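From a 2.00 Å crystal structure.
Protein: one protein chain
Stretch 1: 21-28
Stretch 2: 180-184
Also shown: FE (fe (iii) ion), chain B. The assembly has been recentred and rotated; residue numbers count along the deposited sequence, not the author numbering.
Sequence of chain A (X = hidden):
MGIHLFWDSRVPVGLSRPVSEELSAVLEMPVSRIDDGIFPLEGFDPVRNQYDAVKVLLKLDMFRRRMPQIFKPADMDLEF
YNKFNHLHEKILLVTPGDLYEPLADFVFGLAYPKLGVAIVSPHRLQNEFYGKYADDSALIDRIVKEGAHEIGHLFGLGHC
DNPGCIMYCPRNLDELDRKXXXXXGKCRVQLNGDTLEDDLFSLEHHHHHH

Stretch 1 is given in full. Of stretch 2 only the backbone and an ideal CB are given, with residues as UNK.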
# COMPACT_ATOMS: atom_id res chain seq x y z
N GLU A 21 -10.21 -7.54 -2.39
CA GLU A 21 -11.44 -7.40 -3.17
C GLU A 21 -12.00 -5.99 -3.15
O GLU A 21 -12.49 -5.50 -4.16
CB GLU A 21 -12.50 -8.43 -2.71
CG GLU A 21 -12.07 -9.86 -3.02
CD GLU A 21 -12.92 -10.90 -2.33
OE1 GLU A 21 -13.93 -10.53 -1.71
OE2 GLU A 21 -12.56 -12.10 -2.43
N GLU A 22 -11.90 -5.33 -1.99
CA GLU A 22 -12.34 -3.94 -1.85
C GLU A 22 -11.37 -2.95 -2.51
O GLU A 22 -11.79 -1.89 -3.00
CB GLU A 22 -12.49 -3.59 -0.37
CG GLU A 22 -13.44 -4.48 0.39
CD GLU A 22 -13.99 -3.80 1.64
OE1 GLU A 22 -13.71 -2.60 1.85
OE2 GLU A 22 -14.72 -4.46 2.40
N LEU A 23 -10.08 -3.27 -2.50
CA LEU A 23 -9.11 -2.45 -3.20
C LEU A 23 -9.48 -2.53 -4.67
O LEU A 23 -9.52 -1.51 -5.36
CB LEU A 23 -7.68 -2.95 -3.00
CG LEU A 23 -6.91 -2.46 -1.77
CD1 LEU A 23 -5.49 -3.03 -1.75
CD2 LEU A 23 -6.88 -0.93 -1.76
N SER A 24 -9.76 -3.73 -5.15
CA SER A 24 -10.11 -3.89 -6.55
C SER A 24 -11.40 -3.13 -6.92
O SER A 24 -11.48 -2.55 -7.99
CB SER A 24 -10.27 -5.37 -6.91
OG SER A 24 -10.81 -5.50 -8.20
N ALA A 25 -12.39 -3.13 -6.03
CA ALA A 25 -13.66 -2.45 -6.31
C ALA A 25 -13.50 -0.94 -6.34
O ALA A 25 -14.01 -0.29 -7.23
CB ALA A 25 -14.74 -2.85 -5.32
N VAL A 26 -12.79 -0.39 -5.36
CA VAL A 26 -12.65 1.05 -5.24
C VAL A 26 -11.75 1.64 -6.34
O VAL A 26 -12.00 2.74 -6.84
CB VAL A 26 -12.20 1.48 -3.80
CG1 VAL A 26 -10.76 1.04 -3.50
CG2 VAL A 26 -12.35 2.98 -3.62
N LEU A 27 -10.74 0.88 -6.74
CA LEU A 27 -9.84 1.26 -7.83
C LEU A 27 -10.48 0.95 -9.20
O LEU A 27 -10.11 1.55 -10.22
CB LEU A 27 -8.51 0.52 -7.70
CG LEU A 27 -7.63 0.86 -6.50
CD1 LEU A 27 -6.57 -0.23 -6.28
CD2 LEU A 27 -6.96 2.22 -6.65
N GLU A 28 -11.44 0.02 -9.22
CA GLU A 28 -12.05 -0.43 -10.46
C GLU A 28 -10.98 -1.04 -11.35
O GLU A 28 -10.92 -0.74 -12.55
CB GLU A 28 -12.75 0.73 -11.20
CG GLU A 28 -14.13 1.07 -10.67
CD GLU A 28 -14.68 2.38 -11.23
OE1 GLU A 28 -13.93 3.13 -11.89
OE2 GLU A 28 -15.87 2.68 -11.00
N UNK A 180 -14.03 8.15 2.92
CA UNK A 180 -14.96 7.14 2.44
C UNK A 180 -14.28 6.28 1.38
O UNK A 180 -13.22 6.64 0.88
CB UNK A 180 -16.23 7.79 1.88
N UNK A 181 -14.87 5.12 1.09
CA UNK A 181 -14.34 4.27 0.04
C UNK A 181 -14.82 4.86 -1.27
O UNK A 181 -15.82 4.40 -1.85
CB UNK A 181 -14.78 2.81 0.20
N UNK A 182 -14.09 5.86 -1.75
CA UNK A 182 -14.64 6.84 -2.67
C UNK A 182 -13.52 7.65 -3.32
O UNK A 182 -12.69 8.23 -2.63
CB UNK A 182 -15.62 7.77 -1.94
N UNK A 183 -13.49 7.67 -4.65
CA UNK A 183 -12.68 8.65 -5.36
C UNK A 183 -13.63 9.73 -5.86
O UNK A 183 -14.57 9.42 -6.59
CB UNK A 183 -11.89 8.01 -6.51
N UNK A 184 -13.39 10.98 -5.48
CA UNK A 184 -14.26 12.07 -5.94
C UNK A 184 -14.20 12.22 -7.46
O UNK A 184 -13.46 11.50 -8.14
CB UNK A 184 -13.86 13.39 -5.27
FE FE B . -10.45 13.44 -4.77

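Position 180 offers little to reason from: no atom of stretch 1 lies within 5.5 Å of the ideal CB, and phi/psi of -108/164 is an extended conformation that most residues tolerate. Polar or charged side chains would suit it as well as any. The deposited residue is Arg-180, whose side chain makes no contact with the helix.

Position 181 has its CA-to-CB bond pointing toward stretch 1, and its CA is 6.4 Å from CA of Val-26, the nearest CA pairing between the two segments. The ideal CB sits 4.5 Å from Val-26 CG2, while the carboxylate of Glu-22 lies one helical turn back along stretch 1. A short aliphatic group could rest near the valine, but a long side chain with a donor at its end, such as lysine, arginine or perhaps glutamine, could also reach the acid. The deposited residue is Lys-181. After chi1 of -74° (m), its remaining chi angles are all t, so the chain is nearly fully extended and brings NZ to 2.9 Å from Glu-22 OE1, a hydrogen bond within a salt bridge.

At position 182 the CB turns away from stretch 1, again with nothing of it within 5.5 Å. The contact here comes from the backbone: N of this residue is 3.8 Å from Val-26 CG2, a packing distance that asks nothing of the side chain. With phi/psi of -166/125, beta-branched and aromatic residues are both plausible. Tyr-182 is found, its chi1 t and its side chain clear of the helix.

Position 183 points back toward stretch 1, its ideal CB 5.3 Å from Val-26 O. Val-26 CG2 lies to one side of that oxygen and Leu-27 CD2 farther off, leaving apolar carbons near the end of the helix. Leucine, methionine or an aromatic could reach these carbons. Phe-183 does so with chi1 of -77° (m): CE2 is 4.0 Å from Val-26 CG2, and CZ is 4.0 Å from Leu-27 CD2. Val-26 O lies 3.4 Å from Phe-183 CD2, near the ring plane, so the carbonyl meets the ring edge rather than its face.

Position 184 is out of reach of stretch 1, but its ideal CB lies about 3.4 Å from the iron, FE. A compact metal ligand is therefore favoured; cysteine suits this distance well, though it is not the sole possibility. Cys-184 places SG 2.4 Å from FE with chi1 of 75° (p); its side chain also caps a helix starting just beyond the stretch.

Stretch 2, residues 180-184: RKYFC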
# COMPACT_ATOMS: atom_id res chain seq x y z
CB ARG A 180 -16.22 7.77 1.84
CG ARG A 180 -17.22 8.31 2.86
CD ARG A 180 -16.71 9.57 3.53
NE ARG A 180 -17.79 10.40 4.05
CZ ARG A 180 -18.11 10.49 5.34
NH1 ARG A 180 -17.43 9.81 6.25
NH2 ARG A 180 -19.12 11.27 5.71
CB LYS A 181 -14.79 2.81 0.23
CG LYS A 181 -14.06 2.10 1.40
CD LYS A 181 -14.71 0.80 1.79
CE LYS A 181 -14.18 0.32 3.14
NZ LYS A 181 -15.02 -0.77 3.73
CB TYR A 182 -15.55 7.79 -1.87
CG TYR A 182 -16.13 8.98 -2.60
CD1 TYR A 182 -17.08 8.81 -3.59
CD2 TYR A 182 -15.76 10.28 -2.27
CE1 TYR A 182 -17.63 9.89 -4.26
CE2 TYR A 182 -16.31 11.39 -2.93
CZ TYR A 182 -17.24 11.18 -3.93
OH TYR A 182 -17.81 12.24 -4.60
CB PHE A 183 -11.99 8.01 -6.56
CG PHE A 183 -10.79 7.19 -6.21
CD1 PHE A 183 -9.57 7.79 -5.99
CD2 PHE A 183 -10.87 5.81 -6.11
CE1 PHE A 183 -8.47 7.05 -5.68
CE2 PHE A 183 -9.76 5.06 -5.80
CZ PHE A 183 -8.56 5.68 -5.59
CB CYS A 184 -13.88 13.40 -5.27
SG CYS A 184 -12.37 14.16 -5.90
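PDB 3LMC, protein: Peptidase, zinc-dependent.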